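Local coordinates for sporulation-control protein spo0M (Bacillus subtilis, PDB 5CL2), which controls the expression of spo0A and is required for Bacillus subtilis to pass morphological stage 0 of sporulation, at residues 44-52 against 87-98. Residues are numbered along the deposited sequence; the frame is centred on the assembly and turned at random.
Sequences YIDLQLSTR and FPFTFTLPLDTP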
ATOM      1  N   TYR A  44     -23.955  -2.385  14.865  1.00 43.58           N
ATOM      2  CA  TYR A  44     -23.570  -1.824  13.582  1.00 44.86           C
ATOM      3  C   TYR A  44     -23.745  -2.869  12.497  1.00 42.39           C
ATOM      4  O   TYR A  44     -23.819  -4.053  12.787  1.00 43.38           O
ATOM      5  CB  TYR A  44     -22.080  -1.340  13.607  1.00 43.46           C
ATOM      6  CG  TYR A  44     -21.090  -2.471  13.826  1.00 45.50           C
ATOM      7  CD1 TYR A  44     -20.702  -3.293  12.766  1.00 42.92           C
ATOM      8  CD2 TYR A  44     -20.542  -2.728  15.089  1.00 48.34           C
ATOM      9  CE1 TYR A  44     -19.809  -4.337  12.949  1.00 47.74           C
ATOM     10  CE2 TYR A  44     -19.630  -3.790  15.282  1.00 45.30           C
ATOM     11  CZ  TYR A  44     -19.275  -4.585  14.198  1.00 49.76           C
ATOM     12  OH  TYR A  44     -18.395  -5.654  14.330  1.00 54.95           O
ATOM     13  N   ILE A  45     -23.758  -2.418  11.244  1.00 45.94           N
ATOM     14  CA  ILE A  45     -23.642  -3.304  10.100  1.00 44.59           C
ATOM     15  C   ILE A  45     -22.445  -2.855   9.240  1.00 47.39           C
ATOM     16  O   ILE A  45     -22.432  -1.720   8.713  1.00 46.80           O
ATOM     17  CB  ILE A  45     -24.918  -3.311   9.236  1.00 43.69           C
ATOM     18  CG1 ILE A  45     -26.154  -3.669  10.077  1.00 46.50           C
ATOM     19  CG2 ILE A  45     -24.764  -4.260   8.033  1.00 37.45           C
ATOM     20  CD1 ILE A  45     -27.433  -3.566   9.287  1.00 40.16           C
ATOM     21  N   ASP A  46     -21.464  -3.756   9.118  1.00 45.92           N
ATOM     22  CA  ASP A  46     -20.252  -3.562   8.308  1.00 48.55           C
ATOM     23  C   ASP A  46     -20.310  -4.461   7.087  1.00 48.43           C
ATOM     24  O   ASP A  46     -20.918  -5.545   7.122  1.00 49.17           O
ATOM     25  CB  ASP A  46     -18.963  -3.886   9.099  1.00 47.24           C
ATOM     26  CG  ASP A  46     -18.557  -2.772  10.078  1.00 49.08           C
ATOM     27  OD1 ASP A  46     -19.138  -1.665  10.028  1.00 46.20           O
ATOM     28  OD2 ASP A  46     -17.695  -3.032  10.951  1.00 50.74           O
ATOM     29  N   LEU A  47     -19.700  -3.980   6.008  1.00 45.41           N
ATOM     30  CA  LEU A  47     -19.444  -4.759   4.803  1.00 48.12           C
ATOM     31  C   LEU A  47     -17.936  -4.930   4.665  1.00 50.59           C
ATOM     32  O   LEU A  47     -17.176  -4.001   4.963  1.00 44.29           O
ATOM     33  CB  LEU A  47     -19.961  -4.045   3.556  1.00 47.55           C
ATOM     34  CG  LEU A  47     -21.439  -4.205   3.209  1.00 53.77           C
ATOM     35  CD1 LEU A  47     -21.644  -4.049   1.716  1.00 52.19           C
ATOM     36  CD2 LEU A  47     -22.042  -5.488   3.769  1.00 49.99           C
ATOM     37  N   GLN A  48     -17.507  -6.100   4.201  1.00 53.52           N
ATOM     38  CA  GLN A  48     -16.088  -6.353   3.952  1.00 49.40           C
ATOM     39  C   GLN A  48     -15.898  -6.993   2.604  1.00 47.00           C
ATOM     40  O   GLN A  48     -16.569  -7.971   2.276  1.00 44.70           O
ATOM     41  CB  GLN A  48     -15.465  -7.276   4.993  1.00 49.17           C
ATOM     42  CG  GLN A  48     -15.918  -7.053   6.401  1.00 64.58           C
ATOM     43  CD  GLN A  48     -14.744  -7.069   7.360  1.00 75.18           C
ATOM     44  OE1 GLN A  48     -13.817  -7.880   7.217  1.00 75.05           O
ATOM     45  NE2 GLN A  48     -14.765  -6.155   8.339  1.00 78.93           N
ATOM     46  N   LEU A  49     -14.928  -6.472   1.857  1.00 48.79           N
ATOM     47  CA  LEU A  49     -14.501  -7.079   0.602  1.00 46.32           C
ATOM     48  C   LEU A  49     -13.251  -7.889   0.938  1.00 44.70           C
ATOM     49  O   LEU A  49     -12.324  -7.382   1.552  1.00 45.01           O
ATOM     50  CB  LEU A  49     -14.230  -6.012  -0.462  1.00 44.74           C
ATOM     51  CG  LEU A  49     -14.046  -6.457  -1.917  1.00 50.05           C
ATOM     52  CD1 LEU A  49     -15.382  -6.834  -2.579  1.00 44.57           C
ATOM     53  CD2 LEU A  49     -13.324  -5.387  -2.716  1.00 45.29           C
ATOM     54  N   SER A  50     -13.252  -9.170   0.599  1.00 43.40           N
ATOM     55  CA  SER A  50     -12.124  -9.999   0.976  1.00 46.62           C
ATOM     56  C   SER A  50     -11.758 -11.037  -0.062  1.00 47.79           C
ATOM     57  O   SER A  50     -12.519 -11.352  -0.980  1.00 42.85           O
ATOM     58  CB  SER A  50     -12.386 -10.714   2.287  1.00 51.60           C
ATOM     59  OG  SER A  50     -13.458 -11.606   2.115  1.00 55.00           O
ATOM     60  N   THR A  51     -10.547 -11.547   0.083  1.00 47.33           N
ATOM     61  CA  THR A  51     -10.101 -12.612  -0.786  1.00 51.13           C
ATOM     62  C   THR A  51      -9.187 -13.483   0.055  1.00 48.94           C
ATOM     63  O   THR A  51      -9.198 -13.348   1.290  1.00 49.08           O
ATOM     64  CB  THR A  51      -9.412 -12.069  -2.062  1.00 47.69           C
ATOM     65  OG1 THR A  51      -9.224 -13.146  -2.983  1.00 51.71           O
ATOM     66  CG2 THR A  51      -8.098 -11.370  -1.748  1.00 48.14           C
ATOM     67  N   ARG A  52      -8.496 -14.430  -0.581  1.00 40.09           N
ATOM     68  CA  ARG A  52      -7.515 -15.266   0.094  1.00 44.69           C
ATOM     69  C   ARG A  52      -6.205 -15.249  -0.697  1.00 50.15           C
ATOM     70  O   ARG A  52      -6.197 -15.025  -1.905  1.00 48.61           O
ATOM     71  CB  ARG A  52      -7.999 -16.708   0.218  1.00 51.19           C
ATOM     72  CG  ARG A  52      -9.486 -16.876   0.264  1.00 60.96           C
ATOM     73  CD  ARG A  52      -9.851 -18.321  -0.013  1.00 69.14           C
ATOM     74  NE  ARG A  52      -9.354 -18.767  -1.311  1.00 70.92           N
ATOM     75  CZ  ARG A  52      -9.815 -19.833  -1.960  1.00 76.63           C
ATOM     76  NH1 ARG A  52     -10.782 -20.579  -1.428  1.00 71.41           N
ATOM     77  NH2 ARG A  52      -9.299 -20.163  -3.139  1.00 74.19           N
ATOM     78  N   PHE A  87     -30.981  -1.013   4.382  1.00 50.83           N
ATOM     79  CA  PHE A  87     -29.890  -0.064   4.337  1.00 49.41           C
ATOM     80  C   PHE A  87     -29.197  -0.122   2.989  1.00 49.65           C
ATOM     81  O   PHE A  87     -28.411  -1.010   2.748  1.00 54.33           O
ATOM     82  CB  PHE A  87     -28.907  -0.349   5.473  1.00 49.04           C
ATOM     83  CG  PHE A  87     -29.545  -0.358   6.837  1.00 46.11           C
ATOM     84  CD1 PHE A  87     -29.694   0.827   7.551  1.00 49.19           C
ATOM     85  CD2 PHE A  87     -30.023  -1.544   7.397  1.00 46.98           C
ATOM     86  CE1 PHE A  87     -30.305   0.835   8.818  1.00 48.39           C
ATOM     87  CE2 PHE A  87     -30.631  -1.557   8.669  1.00 50.71           C
ATOM     88  CZ  PHE A  87     -30.776  -0.360   9.380  1.00 49.82           C
ATOM     89  N   PRO A  88     -29.475   0.849   2.109  1.00 51.20           N
ATOM     90  CA  PRO A  88     -28.765   0.918   0.825  1.00 52.25           C
ATOM     91  C   PRO A  88     -27.341   1.446   0.983  1.00 54.02           C
ATOM     92  O   PRO A  88     -27.080   2.268   1.865  1.00 48.97           O
ATOM     93  CB  PRO A  88     -29.621   1.883  -0.013  1.00 54.77           C
ATOM     94  CG  PRO A  88     -30.434   2.666   0.984  1.00 55.30           C
ATOM     95  CD  PRO A  88     -30.657   1.736   2.150  1.00 52.48           C
ATOM     96  N   PHE A  89     -26.427   0.965   0.141  1.00 53.69           N
ATOM     97  CA  PHE A  89     -25.024   1.354   0.241  1.00 47.51           C
ATOM     98  C   PHE A  89     -24.331   1.428  -1.113  1.00 57.34           C
ATOM     99  O   PHE A  89     -24.775   0.823  -2.108  1.00 55.90           O
ATOM    100  CB  PHE A  89     -24.267   0.365   1.126  1.00 50.67           C
ATOM    101  CG  PHE A  89     -24.182  -1.027   0.532  1.00 55.69           C
ATOM    102  CD1 PHE A  89     -23.160  -1.362  -0.367  1.00 52.93           C
ATOM    103  CD2 PHE A  89     -25.147  -1.988   0.838  1.00 49.97           C
ATOM    104  CE1 PHE A  89     -23.098  -2.630  -0.930  1.00 53.11           C
ATOM    105  CE2 PHE A  89     -25.094  -3.258   0.282  1.00 47.06           C
ATOM    106  CZ  PHE A  89     -24.069  -3.582  -0.605  1.00 54.82           C
ATOM    107  N   THR A  90     -23.198   2.131  -1.119  1.00 58.33           N
ATOM    108  CA  THR A  90     -22.326   2.176  -2.273  1.00 57.58           C
ATOM    109  C   THR A  90     -20.849   2.267  -1.836  1.00 58.79           C
ATOM    110  O   THR A  90     -20.507   2.937  -0.846  1.00 54.02           O
ATOM    111  CB  THR A  90     -22.713   3.366  -3.191  1.00 62.42           C
ATOM    112  OG1 THR A  90     -22.032   3.260  -4.445  1.00 67.76           O
ATOM    113  CG2 THR A  90     -22.369   4.690  -2.546  1.00 63.73           C
ATOM    114  N   PHE A  91     -19.970   1.586  -2.571  1.00 56.82           N
ATOM    115  CA  PHE A  91     -18.532   1.731  -2.326  1.00 54.23           C
ATOM    116  C   PHE A  91     -17.777   1.466  -3.603  1.00 55.25           C
ATOM    117  O   PHE A  91     -18.280   0.821  -4.513  1.00 56.50           O
ATOM    118  CB  PHE A  91     -18.044   0.792  -1.212  1.00 51.29           C
ATOM    119  CG  PHE A  91     -18.051  -0.677  -1.589  1.00 54.64           C
ATOM    120  CD1 PHE A  91     -19.202  -1.454  -1.406  1.00 54.79           C
ATOM    121  CD2 PHE A  91     -16.902  -1.292  -2.071  1.00 51.60           C
ATOM    122  CE1 PHE A  91     -19.224  -2.803  -1.735  1.00 50.51           C
ATOM    123  CE2 PHE A  91     -16.902  -2.646  -2.404  1.00 53.89           C
ATOM    124  CZ  PHE A  91     -18.066  -3.406  -2.232  1.00 57.51           C
ATOM    125  N   THR A  92     -16.556   1.959  -3.669  1.00 51.63           N
ATOM    126  CA  THR A  92     -15.772   1.764  -4.859  1.00 52.89           C
ATOM    127  C   THR A  92     -14.848   0.582  -4.676  1.00 50.33           C
ATOM    128  O   THR A  92     -14.173   0.469  -3.652  1.00 51.12           O
ATOM    129  CB  THR A  92     -14.976   3.020  -5.185  1.00 52.99           C
ATOM    130  OG1 THR A  92     -15.879   4.130  -5.214  1.00 52.45           O
ATOM    131  CG2 THR A  92     -14.280   2.885  -6.533  1.00 51.95           C
ATOM    132  N   LEU A  93     -14.835  -0.298  -5.669  1.00 50.97           N
ATOM    133  CA  LEU A  93     -13.902  -1.418  -5.716  1.00 49.21           C
ATOM    134  C   LEU A  93     -12.492  -0.865  -5.860  1.00 52.58           C
ATOM    135  O   LEU A  93     -12.180  -0.230  -6.873  1.00 49.19           O
ATOM    136  CB  LEU A  93     -14.242  -2.326  -6.890  1.00 51.43           C
ATOM    137  CG  LEU A  93     -14.174  -3.841  -6.747  1.00 56.37           C
ATOM    138  CD1 LEU A  93     -15.244  -4.317  -5.810  1.00 51.86           C
ATOM    139  CD2 LEU A  93     -14.311  -4.515  -8.108  1.00 62.13           C
ATOM    140  N   PRO A  94     -11.635  -1.105  -4.854  1.00 52.32           N
ATOM    141  CA  PRO A  94     -10.235  -0.635  -4.900  1.00 48.13           C
ATOM    142  C   PRO A  94      -9.528  -1.119  -6.165  1.00 47.45           C
ATOM    143  O   PRO A  94      -9.897  -2.165  -6.689  1.00 46.88           O
ATOM    144  CB  PRO A  94      -9.602  -1.251  -3.648  1.00 44.38           C
ATOM    145  CG  PRO A  94     -10.797  -1.451  -2.698  1.00 51.72           C
ATOM    146  CD  PRO A  94     -11.980  -1.779  -3.585  1.00 45.59           C
ATOM    147  N   LEU A  95      -8.556  -0.365  -6.665  1.00 48.05           N
ATOM    148  CA  LEU A  95      -7.861  -0.748  -7.897  1.00 50.15           C
ATOM    149  C   LEU A  95      -6.951  -1.968  -7.743  1.00 46.59           C
ATOM    150  O   LEU A  95      -6.535  -2.569  -8.746  1.00 47.59           O
ATOM    151  CB  LEU A  95      -7.046   0.434  -8.429  1.00 50.25           C
ATOM    152  CG  LEU A  95      -7.900   1.582  -8.971  1.00 52.45           C
ATOM    153  CD1 LEU A  95      -7.050   2.729  -9.538  1.00 56.34           C
ATOM    154  CD2 LEU A  95      -8.838   1.038 -10.032  1.00 49.46           C
ATOM    155  N   ASP A  96      -6.622  -2.339  -6.510  1.00 42.38           N
ATOM    156  CA  ASP A  96      -5.789  -3.531  -6.297  1.00 46.79           C
ATOM    157  C   ASP A  96      -6.650  -4.785  -6.012  1.00 53.51           C
ATOM    158  O   ASP A  96      -6.113  -5.813  -5.595  1.00 54.16           O
ATOM    159  CB  ASP A  96      -4.763  -3.305  -5.170  1.00 42.27           C
ATOM    160  CG  ASP A  96      -5.404  -2.688  -3.931  1.00 52.09           C
ATOM    161  OD1 ASP A  96      -6.632  -2.492  -3.989  1.00 46.77           O
ATOM    162  OD2 ASP A  96      -4.719  -2.441  -2.903  1.00 48.81           O
ATOM    163  N   THR A  97      -7.975  -4.684  -6.162  1.00 46.60           N
ATOM    164  CA  THR A  97      -8.843  -5.867  -6.102  1.00 46.62           C
ATOM    165  C   THR A  97      -8.424  -6.889  -7.163  1.00 49.77           C
ATOM    166  O   THR A  97      -8.355  -6.549  -8.346  1.00 46.88           O
ATOM    167  CB  THR A  97     -10.331  -5.501  -6.343  1.00 44.45           C
ATOM    168  OG1 THR A  97     -10.759  -4.544  -5.375  1.00 47.09           O
ATOM    169  CG2 THR A  97     -11.223  -6.732  -6.261  1.00 42.91           C
ATOM    170  N   PRO A  98      -8.191  -8.151  -6.759  1.00 47.55           N
ATOM    171  CA  PRO A  98      -7.723  -9.153  -7.720  1.00 48.56           C
ATOM    172  C   PRO A  98      -8.829  -9.526  -8.689  1.00 53.45           C
ATOM    173  O   PRO A  98     -10.017  -9.369  -8.374  1.00 48.10           O
ATOM    174  CB  PRO A  98      -7.390 -10.364  -6.850  1.00 50.22           C
ATOM    175  CG  PRO A  98      -7.619  -9.927  -5.425  1.00 48.21           C
ATOM    176  CD  PRO A  98      -8.524  -8.768  -5.470  1.00 46.27           C
TER
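L47 sets its methyl CD1 over one face of the F89 ring, a CH-pi contact with CD1 3.5 Å from the ring centroid and 20° off the normal. The methyl lies toward the rim, where CE1 of F89 is 3.3 Å from CD1 of L47, a tight fit. Were F89 an alanine, CD1 of L47 would probably lose its CH-pi face and look onto a gap where the ring had been. A chi1 of 66° puts CG of F89 between the backbone N and the carbonyl carbon, and the side chain crosses that of L47 at about a right angle.

L49 comes two residues on and again faces the other sheet. From CB, with CG anti to the backbone N (chi1 -168°), the chain carries its branch point into the gap, and the two methyls then divide the work. CD1 lies near CD1 of L93 and at the edge of the F91 ring, while CD2 packs 3.8 Å from CD1 of L93 and 3.9 Å from CD of P94, also brushing OG1 of T97. A forked leucine suits a site with neighbours on several sides. T97 N closes the type I turn 94-97 on P94 O, and OG1 of T97 donates to the same oxygen at 2.9 Å, so this hydroxyl is no misfit.

At the ends, I45 and F87 cross at about a right angle, CD1 of I45 lying 3.8 Å from CD2 of F87, both apolar as a buried interface demands. Threonine suits position 51 by offering its methyl CG2 to CG of P98 and its hydroxyl to the backbone O of E105. Strands 40-57 and 84-92 belong to different sheets, and their segments, 10.3 Å apart at 33°, pack face to face as in a beta sandwich, consistent with the placing of the Spo0M family in the arrestin N-like clan. With no hydrogen bond joining the segments, hydrophobic burial and shape probably account for the cohesion of this contact.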